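Local coordinates for glia-derived nexin (Homo sapiens, PDB 4DY0), which inhibits serine proteases, including thrombin, trypsin and urokinase, binds heparin, and promotes neurite extension by blocking thrombin, at residues Lys184-Val189 / Gln271-Lys276; Pro199-Leu204 / Val328-Thr333; Asn221-Pro226 / Pro350-Asp355; Phe360-Asn365 / Ala369-Gly374. All coordinates share one frame; numbering follows the deposited sequence.

In the fold
From the N terminus the chain opens contact 1 at 184-189, contact 2 at 199-204 and contact 3 at 221-226, then closes them in the same order at 271-276, 328-333 and 350-355. The three loops, 81 to 123 residues long, therefore cross one another rather than nest. Contacts 1 and 2 share neighbouring strands of the serpin sheet C, and contact 2 ties this sheet to the start of the reactive-centre loop. Contact 3 lays the strand that follows that loop against sheet B, and the backbone N of Val354 probably hydrogen-bonds to Ile273 O of contact 1. Contact 4 follows in series: a short hairpin, 360-365 with 369-374, deep in sheet B.

Contact 1. Residues Lys184-Val189 / Gln271-Lys276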
loop_
_atom_site.group_PDB
_atom_site.type_symbol
_atom_site.label_atom_id
_atom_site.label_comp_id
_atom_site.label_asym_id
_atom_site.label_seq_id
_atom_site.Cartn_x
_atom_site.Cartn_y
_atom_site.Cartn_z
ATOM N N LYS A 184 -4.101 -26.079 -9.030
ATOM C CA LYS A 184 -5.393 -26.754 -8.979
ATOM C C LYS A 184 -6.421 -25.961 -8.175
ATOM O O LYS A 184 -6.069 -25.231 -7.247
ATOM C CB LYS A 184 -5.243 -28.158 -8.385
ATOM C CG LYS A 184 -4.464 -29.129 -9.258
ATOM N N LYS A 185 -7.692 -26.104 -8.533
ATOM C CA LYS A 185 -8.748 -25.492 -7.749
ATOM C C LYS A 185 -8.842 -26.188 -6.394
ATOM O O LYS A 185 -8.876 -27.416 -6.322
ATOM C CB LYS A 185 -10.082 -25.541 -8.497
ATOM C CG LYS A 185 -10.161 -24.544 -9.650
ATOM C CD LYS A 185 -11.510 -24.583 -10.345
ATOM N N ARG A 186 -8.852 -25.401 -5.321
ATOM C CA ARG A 186 -8.922 -25.944 -3.966
ATOM C C ARG A 186 -9.848 -25.112 -3.091
ATOM O O ARG A 186 -10.184 -23.984 -3.429
ATOM C CB ARG A 186 -7.532 -26.005 -3.332
ATOM C CG ARG A 186 -6.524 -26.822 -4.123
ATOM C CD ARG A 186 -5.188 -26.906 -3.400
ATOM N NE ARG A 186 -4.184 -27.619 -4.187
ATOM C CZ ARG A 186 -3.933 -28.921 -4.081
ATOM N NH1 ARG A 186 -4.612 -29.667 -3.217
ATOM N NH2 ARG A 186 -3.001 -29.479 -4.841
ATOM N N THR A 187 -10.246 -25.673 -1.958
ATOM C CA THR A 187 -11.151 -24.995 -1.042
ATOM C C THR A 187 -10.490 -23.857 -0.256
ATOM O O THR A 187 -9.456 -24.046 0.389
ATOM C CB THR A 187 -11.766 -25.983 -0.040
ATOM O OG1 THR A 187 -12.522 -26.974 -0.746
ATOM C CG2 THR A 187 -12.678 -25.255 0.939
ATOM N N PHE A 188 -11.100 -22.677 -0.321
ATOM C CA PHE A 188 -10.728 -21.558 0.533
ATOM C C PHE A 188 -11.928 -21.297 1.439
ATOM O O PHE A 188 -13.040 -21.127 0.954
ATOM C CB PHE A 188 -10.400 -20.322 -0.318
ATOM C CG PHE A 188 -9.945 -19.128 0.482
ATOM C CD1 PHE A 188 -8.594 -18.871 0.670
ATOM C CD2 PHE A 188 -10.867 -18.256 1.043
ATOM C CE1 PHE A 188 -8.172 -17.769 1.408
ATOM C CE2 PHE A 188 -10.453 -17.155 1.780
ATOM C CZ PHE A 188 -9.103 -16.912 1.962
ATOM N N VAL A 189 -11.723 -21.312 2.752
ATOM C CA VAL A 189 -12.820 -21.034 3.675
ATOM C C VAL A 189 -12.784 -19.568 4.093
ATOM O O VAL A 189 -11.903 -19.147 4.842
ATOM C CB VAL A 189 -12.776 -21.935 4.919
ATOM C CG1 VAL A 189 -13.946 -21.613 5.836
ATOM C CG2 VAL A 189 -12.828 -23.396 4.516
ATOM N N GLN A 271 5.883 -27.429 1.603
ATOM C CA GLN A 271 4.846 -27.461 0.576
ATOM C C GLN A 271 3.990 -26.204 0.682
ATOM O O GLN A 271 3.185 -26.070 1.605
ATOM C CB GLN A 271 3.967 -28.704 0.722
ATOM C CG GLN A 271 4.282 -29.819 -0.268
ATOM C CD GLN A 271 3.805 -29.505 -1.677
ATOM O OE1 GLN A 271 4.066 -30.261 -2.612
ATOM N NE2 GLN A 271 3.099 -28.391 -1.834
ATOM N N VAL A 272 4.174 -25.282 -0.257
ATOM C CA VAL A 272 3.428 -24.030 -0.256
ATOM C C VAL A 272 2.200 -24.132 -1.145
ATOM O O VAL A 272 2.278 -24.607 -2.274
ATOM C CB VAL A 272 4.288 -22.849 -0.746
ATOM C CG1 VAL A 272 3.485 -21.557 -0.703
ATOM C CG2 VAL A 272 5.551 -22.726 0.098
ATOM N N ILE A 273 1.062 -23.696 -0.623
ATOM C CA ILE A 273 -0.172 -23.681 -1.395
ATOM C C ILE A 273 -0.851 -22.327 -1.210
ATOM O O ILE A 273 -1.197 -21.935 -0.094
ATOM C CB ILE A 273 -1.076 -24.861 -1.016
ATOM C CG1 ILE A 273 -0.393 -26.171 -1.423
ATOM C CG2 ILE A 273 -2.446 -24.743 -1.681
ATOM C CD1 ILE A 273 -1.323 -27.348 -1.515
ATOM N N LEU A 274 -1.015 -21.618 -2.321
ATOM C CA LEU A 274 -1.282 -20.184 -2.312
ATOM C C LEU A 274 -2.301 -19.852 -3.399
ATOM O O LEU A 274 -2.160 -20.305 -4.533
ATOM C CB LEU A 274 0.026 -19.451 -2.617
ATOM C CG LEU A 274 0.264 -18.002 -2.206
ATOM C CD1 LEU A 274 1.323 -17.405 -3.108
ATOM C CD2 LEU A 274 -1.005 -17.186 -2.283
ATOM N N PRO A 275 -3.337 -19.070 -3.066
ATOM C CA PRO A 275 -4.278 -18.692 -4.108
ATOM C C PRO A 275 -3.588 -17.969 -5.256
ATOM O O PRO A 275 -2.758 -17.081 -5.033
ATOM C CB PRO A 275 -5.224 -17.732 -3.390
ATOM C CG PRO A 275 -5.199 -18.190 -1.982
ATOM C CD PRO A 275 -3.775 -18.607 -1.739
ATOM N N LYS A 276 -3.912 -18.371 -6.476
ATOM C CA LYS A 276 -3.525 -17.610 -7.649
ATOM C C LYS A 276 -4.642 -16.598 -7.881
ATOM O O LYS A 276 -5.779 -16.977 -8.147
ATOM C CB LYS A 276 -3.370 -18.539 -8.854
ATOM C CG LYS A 276 -3.670 -17.881 -10.192
ATOM C CD LYS A 276 -2.950 -18.578 -11.338
ATOM C CE LYS A 276 -3.384 -17.995 -12.670
ATOM N NZ LYS A 276 -2.212 -17.649 -13.512
#
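Arg186 lays its side chain across Ile273 at about a right angle, and this crossing carries most of the contact between strand 184-189 and strand 271-275. The CG of Arg186 is anti to its own carbonyl carbon (chi1 -57°), and the chain runs straight out to NE, passing over the isoleucine. Arg186 CD meets Ile273 CG2 at 3.9 Å. The guanidinium then turns one flat face to the isoleucine: Ile273 CD1 sits 3.9 Å above its plane, over the centre. Both methyl-bearing branches of Ile273 are thus used, CG2 beneath the aliphatic part and CD1 beneath the charged end. An alanine in place of Arg186 would probably leave both of these methyls without their cover on this side. Phe188, two residues on, brings its ring near Pro275 in a looser, oblique approach, with Phe188 CD1 4.4 Å from Pro275 CG. No hydrogen bond joins the two segments. Met200, on the strand between them, touches Arg186, Phe188 and Ile273, while Trp351 and Ile353 also pack on Ile273, and the C-terminal Pro379 reaches both Phe188 and Pro275. Strands 184-189 and 266-284 both pair antiparallel with 195-213, so the contact bridges next-but-one strands over one face of the sheet, as in the sheet C of serpins.

Contact 2. Residues Pro199-Leu204 / Val328-Thr333; sequences PMLAQL and VSEDGT
The backbones pass closest at Leu201 and Glu330, whose CA atoms lie 6.7 Å apart, with no hydrogen bond between strand 199-204 and the irregular 328-333. Leu201 carries the whole contact from its side, spreading its two methyls over three successive residues. Leu201 CD1 rests 3.4 Å from Ser329 O. The same Leu201 CD1 is 3.9 Å from Val328 CG1, the branch of that valine anti to its backbone N. Leu201 CD2 presses on the glutamate, 3.6 Å from Glu330 CD. Here strand 319-328 of sheet A ends and the chain leads on toward the proximal hinge of the reactive-centre loop, so Leu201, on a strand of sheet C, packs where that loop leaves sheet A. An alanine at Leu201 would probably open a gap beside Ser329 and leave the aliphatic part of Glu330 without its apolar rest. Glu330 bends at chi2 (93°), which folds its carboxylate back over CD2 of Leu201. Both oxygens are engaged further out: OE1 forms a salt bridge with Lys276 NZ, and OE2 a hydrogen bond with Thr183 OG1. Trp174 NE1 donates to Ser329 O, the same oxygen that Leu201 CD1 touches.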
loop_
_atom_site.group_PDB
_atom_site.type_symbol
_atom_site.label_atom_id
_atom_site.label_comp_id
_atom_site.label_asym_id
_atom_site.label_seq_id
_atom_site.Cartn_x
_atom_site.Cartn_y
_atom_site.Cartn_z
ATOM N N PRO A 199 -8.407 -21.238 -7.561
ATOM C CA PRO A 199 -7.174 -21.735 -8.162
ATOM C C PRO A 199 -6.022 -21.467 -7.207
ATOM O O PRO A 199 -5.869 -20.341 -6.725
ATOM C CB PRO A 199 -7.010 -20.868 -9.418
ATOM C CG PRO A 199 -8.296 -20.115 -9.582
ATOM C CD PRO A 199 -8.921 -20.036 -8.238
ATOM N N MET A 200 -5.221 -22.485 -6.918
ATOM C CA MET A 200 -4.089 -22.281 -6.027
ATOM C C MET A 200 -2.767 -22.790 -6.584
ATOM O O MET A 200 -2.684 -23.899 -7.112
ATOM C CB MET A 200 -4.364 -22.892 -4.656
ATOM C CG MET A 200 -5.488 -22.202 -3.912
ATOM S SD MET A 200 -5.502 -22.642 -2.175
ATOM C CE MET A 200 -7.063 -21.926 -1.654
ATOM N N LEU A 201 -1.740 -21.957 -6.460
ATOM C CA LEU A 201 -0.382 -22.333 -6.811
ATOM C C LEU A 201 0.150 -23.299 -5.766
ATOM O O LEU A 201 -0.191 -23.193 -4.584
ATOM C CB LEU A 201 0.511 -21.092 -6.838
ATOM C CG LEU A 201 -0.064 -19.837 -7.501
ATOM C CD1 LEU A 201 0.763 -18.610 -7.141
ATOM C CD2 LEU A 201 -0.157 -20.004 -9.008
ATOM N N ALA A 202 0.988 -24.237 -6.199
ATOM C CA ALA A 202 1.620 -25.179 -5.279
ATOM C C ALA A 202 3.030 -25.521 -5.723
ATOM O O ALA A 202 3.278 -25.755 -6.902
ATOM C CB ALA A 202 0.795 -26.446 -5.161
ATOM N N GLN A 203 3.953 -25.547 -4.771
ATOM C CA GLN A 203 5.296 -26.028 -5.035
ATOM C C GLN A 203 5.959 -26.476 -3.740
ATOM O O GLN A 203 5.679 -25.944 -2.665
ATOM C CB GLN A 203 6.138 -24.946 -5.708
ATOM C CG GLN A 203 6.754 -23.956 -4.740
ATOM C CD GLN A 203 7.680 -22.980 -5.427
ATOM O OE1 GLN A 203 8.895 -23.179 -5.459
ATOM N NE2 GLN A 203 7.111 -21.923 -5.998
ATOM N N LEU A 204 6.831 -27.469 -3.854
ATOM C CA LEU A 204 7.621 -27.935 -2.732
ATOM C C LEU A 204 9.017 -27.367 -2.921
ATOM O O LEU A 204 9.677 -27.648 -3.921
ATOM C CB LEU A 204 7.676 -29.461 -2.727
ATOM C CG LEU A 204 7.913 -30.173 -1.394
ATOM C CD1 LEU A 204 8.272 -31.638 -1.633
ATOM C CD2 LEU A 204 8.992 -29.480 -0.580
ATOM N N VAL A 328 -0.924 -12.243 -8.223
ATOM C CA VAL A 328 -0.151 -13.374 -7.747
ATOM C C VAL A 328 -0.329 -14.536 -8.716
ATOM O O VAL A 328 -1.428 -15.073 -8.851
ATOM C CB VAL A 328 -0.589 -13.782 -6.332
ATOM C CG1 VAL A 328 0.184 -14.997 -5.865
ATOM C CG2 VAL A 328 -0.385 -12.617 -5.376
ATOM N N SER A 329 0.752 -14.913 -9.396
ATOM C CA SER A 329 0.685 -15.937 -10.437
ATOM C C SER A 329 1.853 -16.920 -10.366
ATOM O O SER A 329 2.658 -16.874 -9.435
ATOM C CB SER A 329 0.640 -15.279 -11.815
ATOM O OG SER A 329 0.278 -16.211 -12.819
ATOM N N GLU A 330 1.938 -17.802 -11.363
ATOM C CA GLU A 330 2.983 -18.825 -11.427
ATOM C C GLU A 330 4.356 -18.252 -11.776
ATOM O O GLU A 330 5.382 -18.719 -11.275
ATOM C CB GLU A 330 2.629 -19.900 -12.466
ATOM C CG GLU A 330 1.516 -20.857 -12.067
ATOM C CD GLU A 330 0.145 -20.412 -12.541
ATOM O OE1 GLU A 330 -0.006 -19.237 -12.937
ATOM O OE2 GLU A 330 -0.787 -21.243 -12.514
ATOM N N ASP A 331 4.361 -17.242 -12.641
ATOM C CA ASP A 331 5.583 -16.778 -13.309
ATOM C C ASP A 331 6.765 -16.481 -12.383
ATOM O O ASP A 331 6.650 -15.722 -11.418
ATOM C CB ASP A 331 5.277 -15.559 -14.189
ATOM C CG ASP A 331 4.067 -15.775 -15.092
ATOM O OD1 ASP A 331 4.146 -15.420 -16.287
ATOM O OD2 ASP A 331 3.037 -16.294 -14.612
ATOM N N GLY A 332 7.907 -17.082 -12.703
ATOM C CA GLY A 332 9.146 -16.866 -11.962
ATOM C C GLY A 332 10.356 -17.320 -12.764
ATOM O O GLY A 332 10.309 -17.369 -13.990
ATOM N N THR A 333 11.437 -17.658 -12.069
ATOM C CA THR A 333 12.665 -18.108 -12.722
ATOM C C THR A 333 12.789 -19.631 -12.748
ATOM O O THR A 333 12.275 -20.322 -11.869
ATOM C CB THR A 333 13.910 -17.509 -12.045
ATOM O OG1 THR A 333 14.053 -16.140 -12.439
ATOM C CG2 THR A 333 15.159 -18.280 -12.452
#

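Contact 3. Residues Asn221-Pro226 / Pro350-Asp355; sequences NFIELP and PWFIVD
Ile223 and Phe352 form the heart of the contact, a CH-pi interaction in which the methyl CG2 stands over one face of the ring. CG2 lies 3.6 Å from the centroid of the Phe352 ring and 20° off the ring normal, displaced toward the rim. Its shortest approach is 3.4 Å, from Ile223 CG2 to Phe352 CE2. The isoleucine sends CG1 anti to its backbone N (chi1 -175°), which places CG2 between N and the carbonyl carbon and leaves this methyl to meet the ring. The two side chains run antiparallel alongside one another, and the CE1 side of the ring also meets the residues before Ile223. There the interaction is van der Waals contact with aliphatic and backbone atoms. Asn221 CB approaches Phe352 CE1 obliquely at 3.7 Å, and the carbonyl carbon C of Phe222 comes within 3.6 Å of the same CE1. The N of Phe222 is in the ring plane, at the edge. No hydrogen bond crosses between the segments. The one backbone bond inside them, Asp355 N to Ile353 O, is weak and closes an inverse gamma turn centred on Val354. Strands 221-226 and 351-353 cross almost perpendicularly, at 92° with 8.9 Å between axes. The first belongs to serpin sheet B and the second to sheet C, paired parallel with 266-284. Leu238 of strand 232-239 also touches Phe352, Val272 and Phe207 pack on Ile223, and Phe222 turns away to stack on Trp261 of helix 255-262.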
loop_
_atom_site.group_PDB
_atom_site.type_symbol
_atom_site.label_atom_id
_atom_site.label_comp_id
_atom_site.label_asym_id
_atom_site.label_seq_id
_atom_site.Cartn_x
_atom_site.Cartn_y
_atom_site.Cartn_z
ATOM N N ASN A 221 1.203 -18.391 11.645
ATOM C CA ASN A 221 2.372 -18.760 10.850
ATOM C C ASN A 221 2.663 -17.707 9.794
ATOM O O ASN A 221 1.756 -17.013 9.337
ATOM C CB ASN A 221 2.151 -20.112 10.166
ATOM C CG ASN A 221 1.879 -21.235 11.154
ATOM O OD1 ASN A 221 2.687 -21.513 12.041
ATOM N ND2 ASN A 221 0.737 -21.892 10.998
ATOM N N PHE A 222 3.928 -17.591 9.402
ATOM C CA PHE A 222 4.302 -16.641 8.361
ATOM C C PHE A 222 5.416 -17.165 7.468
ATOM O O PHE A 222 6.249 -17.965 7.890
ATOM C CB PHE A 222 4.685 -15.284 8.962
ATOM C CG PHE A 222 5.615 -15.381 10.135
ATOM C CD1 PHE A 222 6.988 -15.329 9.951
ATOM C CD2 PHE A 222 5.116 -15.525 11.419
ATOM C CE1 PHE A 222 7.847 -15.423 11.024
ATOM C CE2 PHE A 222 5.970 -15.616 12.501
ATOM C CZ PHE A 222 7.338 -15.567 12.305
ATOM N N ILE A 223 5.426 -16.702 6.226
ATOM C CA ILE A 223 6.393 -17.174 5.256
ATOM C C ILE A 223 6.879 -16.039 4.360
ATOM O O ILE A 223 6.145 -15.087 4.090
ATOM C CB ILE A 223 5.799 -18.308 4.398
ATOM C CG1 ILE A 223 6.861 -18.880 3.453
ATOM C CG2 ILE A 223 4.584 -17.817 3.631
ATOM C CD1 ILE A 223 6.493 -20.241 2.892
ATOM N N GLU A 224 8.127 -16.144 3.910
ATOM C CA GLU A 224 8.683 -15.192 2.957
ATOM C C GLU A 224 8.880 -15.828 1.578
ATOM O O GLU A 224 9.516 -16.873 1.446
ATOM C CB GLU A 224 10.008 -14.630 3.466
ATOM C CG GLU A 224 10.580 -13.534 2.579
ATOM C CD GLU A 224 11.955 -13.077 3.026
ATOM O OE1 GLU A 224 12.788 -13.942 3.378
ATOM O OE2 GLU A 224 12.203 -11.852 3.022
ATOM N N LEU A 225 8.318 -15.195 0.558
ATOM C CA LEU A 225 8.485 -15.652 -0.811
ATOM C C LEU A 225 9.209 -14.569 -1.589
ATOM O O LEU A 225 8.612 -13.557 -1.948
ATOM C CB LEU A 225 7.128 -15.918 -1.455
ATOM C CG LEU A 225 6.227 -16.996 -0.862
ATOM C CD1 LEU A 225 6.012 -16.766 0.616
ATOM C CD2 LEU A 225 4.905 -16.972 -1.593
ATOM N N PRO A 226 10.508 -14.766 -1.839
ATOM C CA PRO A 226 11.296 -13.744 -2.528
ATOM C C PRO A 226 11.018 -13.675 -4.031
ATOM O O PRO A 226 10.698 -14.691 -4.656
ATOM C CB PRO A 226 12.739 -14.191 -2.277
ATOM C CG PRO A 226 12.646 -15.664 -2.062
ATOM C CD PRO A 226 11.328 -15.910 -1.396
ATOM N N PRO A 350 6.749 -29.933 6.409
ATOM C CA PRO A 350 5.618 -29.136 6.879
ATOM C C PRO A 350 4.888 -28.461 5.717
ATOM O O PRO A 350 5.457 -28.293 4.636
ATOM C CB PRO A 350 6.276 -28.088 7.781
ATOM C CG PRO A 350 7.684 -27.985 7.279
ATOM C CD PRO A 350 8.048 -29.358 6.803
ATOM N N TRP A 351 3.634 -28.089 5.942
ATOM C CA TRP A 351 2.833 -27.440 4.911
ATOM C C TRP A 351 2.531 -25.997 5.280
ATOM O O TRP A 351 2.384 -25.666 6.456
ATOM C CB TRP A 351 1.527 -28.204 4.692
ATOM C CG TRP A 351 1.724 -29.525 4.025
ATOM C CD1 TRP A 351 2.460 -30.574 4.493
ATOM C CD2 TRP A 351 1.179 -29.945 2.769
ATOM N NE1 TRP A 351 2.410 -31.621 3.604
ATOM C CE2 TRP A 351 1.629 -31.260 2.537
ATOM C CE3 TRP A 351 0.357 -29.336 1.817
ATOM C CZ2 TRP A 351 1.284 -31.977 1.392
ATOM C CZ3 TRP A 351 0.014 -30.052 0.679
ATOM C CH2 TRP A 351 0.478 -31.358 0.478
ATOM N N PHE A 352 2.468 -25.137 4.267
ATOM C CA PHE A 352 1.986 -23.777 4.452
ATOM C C PHE A 352 0.856 -23.536 3.457
ATOM O O PHE A 352 1.089 -23.139 2.312
ATOM C CB PHE A 352 3.108 -22.763 4.260
ATOM C CG PHE A 352 2.796 -21.401 4.825
ATOM C CD1 PHE A 352 3.317 -21.006 6.048
ATOM C CD2 PHE A 352 1.979 -20.518 4.137
ATOM C CE1 PHE A 352 3.034 -19.755 6.571
ATOM C CE2 PHE A 352 1.691 -19.264 4.657
ATOM C CZ PHE A 352 2.221 -18.883 5.875
ATOM N N ILE A 353 -0.368 -23.803 3.902
ATOM C CA ILE A 353 -1.526 -23.750 3.023
ATOM C C ILE A 353 -2.383 -22.530 3.318
ATOM O O ILE A 353 -2.992 -22.430 4.382
ATOM C CB ILE A 353 -2.397 -25.012 3.155
ATOM C CG1 ILE A 353 -1.544 -26.267 2.956
ATOM C CG2 ILE A 353 -3.553 -24.965 2.161
ATOM C CD1 ILE A 353 -2.199 -27.538 3.461
ATOM N N VAL A 354 -2.431 -21.612 2.361
ATOM C CA VAL A 354 -3.181 -20.382 2.525
ATOM C C VAL A 354 -4.630 -20.587 2.093
ATOM O O VAL A 354 -5.008 -20.214 0.984
ATOM C CB VAL A 354 -2.547 -19.249 1.704
ATOM C CG1 VAL A 354 -3.377 -17.989 1.807
ATOM C CG2 VAL A 354 -1.129 -18.993 2.182
ATOM N N ASP A 355 -5.436 -21.178 2.974
ATOM C CA ASP A 355 -6.809 -21.558 2.633
ATOM C C ASP A 355 -7.867 -20.841 3.478
ATOM O O ASP A 355 -9.036 -21.221 3.473
ATOM C CB ASP A 355 -6.980 -23.075 2.756
ATOM C CG ASP A 355 -6.645 -23.594 4.149
ATOM O OD1 ASP A 355 -6.321 -22.776 5.035
ATOM O OD2 ASP A 355 -6.701 -24.824 4.362
#

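Contact 4. Residues Phe360-Asn365 / Ala369-Gly374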
loop_
_atom_site.group_PDB
_atom_site.type_symbol
_atom_site.label_atom_id
_atom_site.label_comp_id
_atom_site.label_asym_id
_atom_site.label_seq_id
_atom_site.Cartn_x
_atom_site.Cartn_y
_atom_site.Cartn_z
ATOM N N PHE A 360 -0.915 -10.109 4.012
ATOM C CA PHE A 360 0.315 -10.144 3.243
ATOM C C PHE A 360 0.976 -8.781 3.144
ATOM O O PHE A 360 0.296 -7.749 3.148
ATOM C CB PHE A 360 0.093 -10.758 1.855
ATOM C CG PHE A 360 -0.517 -9.821 0.858
ATOM C CD1 PHE A 360 -1.878 -9.842 0.609
ATOM C CD2 PHE A 360 0.277 -8.931 0.144
ATOM C CE1 PHE A 360 -2.440 -8.978 -0.327
ATOM C CE2 PHE A 360 -0.276 -8.070 -0.788
ATOM C CZ PHE A 360 -1.635 -8.093 -1.025
ATOM N N PHE A 361 2.306 -8.796 3.085
ATOM C CA PHE A 361 3.105 -7.600 2.860
ATOM C C PHE A 361 3.890 -7.774 1.576
ATOM O O PHE A 361 4.250 -8.889 1.210
ATOM C CB PHE A 361 4.136 -7.412 3.976
ATOM C CG PHE A 361 3.558 -7.032 5.299
ATOM C CD1 PHE A 361 3.425 -7.974 6.304
ATOM C CD2 PHE A 361 3.181 -5.724 5.556
ATOM C CE1 PHE A 361 2.906 -7.623 7.536
ATOM C CE2 PHE A 361 2.663 -5.365 6.783
ATOM C CZ PHE A 361 2.523 -6.317 7.777
ATOM N N ILE A 362 4.175 -6.664 0.911
ATOM C CA ILE A 362 5.196 -6.629 -0.118
ATOM C C ILE A 362 6.265 -5.670 0.385
ATOM O O ILE A 362 5.993 -4.492 0.607
ATOM C CB ILE A 362 4.646 -6.144 -1.477
ATOM C CG1 ILE A 362 3.617 -7.131 -2.017
ATOM C CG2 ILE A 362 5.778 -5.985 -2.490
ATOM C CD1 ILE A 362 4.220 -8.456 -2.408
ATOM N N ARG A 363 7.475 -6.179 0.579
ATOM C CA ARG A 363 8.534 -5.401 1.202
ATOM C C ARG A 363 9.716 -5.174 0.260
ATOM O O ARG A 363 10.161 -6.094 -0.428
ATOM C CB ARG A 363 9.007 -6.116 2.468
ATOM C CG ARG A 363 9.937 -5.315 3.355
ATOM C CD ARG A 363 10.107 -6.017 4.700
ATOM N NE ARG A 363 10.887 -5.223 5.643
ATOM C CZ ARG A 363 12.200 -5.346 5.817
ATOM N NH1 ARG A 363 12.832 -4.581 6.698
ATOM N NH2 ARG A 363 12.881 -6.234 5.105
ATOM N N HIS A 364 10.209 -3.941 0.229
ATOM C CA HIS A 364 11.462 -3.629 -0.436
ATOM C C HIS A 364 12.542 -3.685 0.635
ATOM O O HIS A 364 12.678 -2.771 1.446
ATOM C CB HIS A 364 11.400 -2.244 -1.082
ATOM C CG HIS A 364 12.600 -1.905 -1.912
ATOM N ND1 HIS A 364 13.587 -1.046 -1.477
ATOM C CD2 HIS A 364 12.968 -2.302 -3.153
ATOM C CE1 HIS A 364 14.514 -0.932 -2.413
ATOM N NE2 HIS A 364 14.163 -1.686 -3.440
ATOM N N ASN A 365 13.299 -4.774 0.641
ATOM C CA ASN A 365 14.192 -5.089 1.755
ATOM C C ASN A 365 15.381 -4.142 1.964
ATOM O O ASN A 365 15.757 -3.864 3.103
ATOM C CB ASN A 365 14.632 -6.555 1.667
ATOM C CG ASN A 365 13.444 -7.513 1.693
ATOM O OD1 ASN A 365 12.651 -7.502 2.635
ATOM N ND2 ASN A 365 13.311 -8.334 0.656
ATOM N N ALA A 369 11.080 -0.424 3.014
ATOM C CA ALA A 369 9.782 0.147 2.662
ATOM C C ALA A 369 8.728 -0.935 2.499
ATOM O O ALA A 369 8.970 -1.953 1.852
ATOM C CB ALA A 369 9.884 0.977 1.395
ATOM N N VAL A 370 7.559 -0.714 3.091
ATOM C CA VAL A 370 6.435 -1.626 2.921
ATOM C C VAL A 370 5.559 -1.115 1.789
ATOM O O VAL A 370 4.748 -0.210 1.979
ATOM C CB VAL A 370 5.599 -1.747 4.209
ATOM C CG1 VAL A 370 4.513 -2.799 4.041
ATOM C CG2 VAL A 370 6.502 -2.094 5.391
ATOM N N LEU A 371 5.737 -1.692 0.606
ATOM C CA LEU A 371 5.050 -1.229 -0.594
ATOM C C LEU A 371 3.576 -1.631 -0.606
ATOM O O LEU A 371 2.727 -0.881 -1.086
ATOM C CB LEU A 371 5.758 -1.764 -1.839
ATOM C CG LEU A 371 7.284 -1.626 -1.804
ATOM C CD1 LEU A 371 7.926 -2.225 -3.047
ATOM C CD2 LEU A 371 7.689 -0.173 -1.640
ATOM N N PHE A 372 3.280 -2.816 -0.080
ATOM C CA PHE A 372 1.912 -3.316 -0.029
ATOM C C PHE A 372 1.615 -3.901 1.335
ATOM O O PHE A 372 2.475 -4.532 1.959
ATOM C CB PHE A 372 1.692 -4.434 -1.049
ATOM C CG PHE A 372 1.515 -3.963 -2.461
ATOM C CD1 PHE A 372 2.610 -3.601 -3.233
ATOM C CD2 PHE A 372 0.257 -3.929 -3.037
ATOM C CE1 PHE A 372 2.448 -3.191 -4.544
ATOM C CE2 PHE A 372 0.091 -3.518 -4.351
ATOM C CZ PHE A 372 1.189 -3.147 -5.104
ATOM N N MET A 373 0.382 -3.703 1.783
ATOM C CA MET A 373 -0.140 -4.414 2.934
ATOM C C MET A 373 -1.595 -4.756 2.636
ATOM O O MET A 373 -2.382 -3.887 2.248
ATOM C CB MET A 373 -0.029 -3.563 4.194
ATOM C CG MET A 373 -0.447 -4.288 5.461
ATOM S SD MET A 373 -0.069 -3.333 6.937
ATOM C CE MET A 373 -0.416 -4.537 8.225
ATOM N N GLY A 374 -1.955 -6.022 2.802
ATOM C CA GLY A 374 -3.292 -6.444 2.432
ATOM C C GLY A 374 -3.931 -7.455 3.361
ATOM O O GLY A 374 -3.258 -8.314 3.942
#
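Ile362 O accepts two backbone N-H groups, one from each of two adjacent residues. Leu371 N lies 2.8 Å from Ile362 O, nearly along the C=O axis but with a bent N-H (130°). Phe372 N, at 3.3 Å from Ile362 O, is longer yet straighter (164°) and sits on a lone pair. The doubled grip marks a classic beta bulge, which shifts the register by one residue before Arg363 pairs with Val370. On one face, Phe361 and Met373 run side by side. The extended methionine brings SD to 3.4 Å from Phe361 CE2, an oblique Met-aromatic contact, while Val370 CG1 meets the edge of the same ring. On the other face, Ile362 and Phe372 touch at their CB atoms, 3.4 Å apart. Phe360, its CG between backbone N and carbonyl carbon (chi1 79°), swings its ring over the neighbouring strand, so that Gly374 CA lies 4.2 Å from the ring centroid in a CH-pi contact. Ile326 of strand 319-328 covers Phe360, Ile362 and Phe372; helix 5-26 touches Met373 and helix 255-262 Phe361. Such a buried antiparallel hairpin near the C terminus supplies two adjacent strands of sheet B in the serpin core, set between strands 232-239 and 32-34.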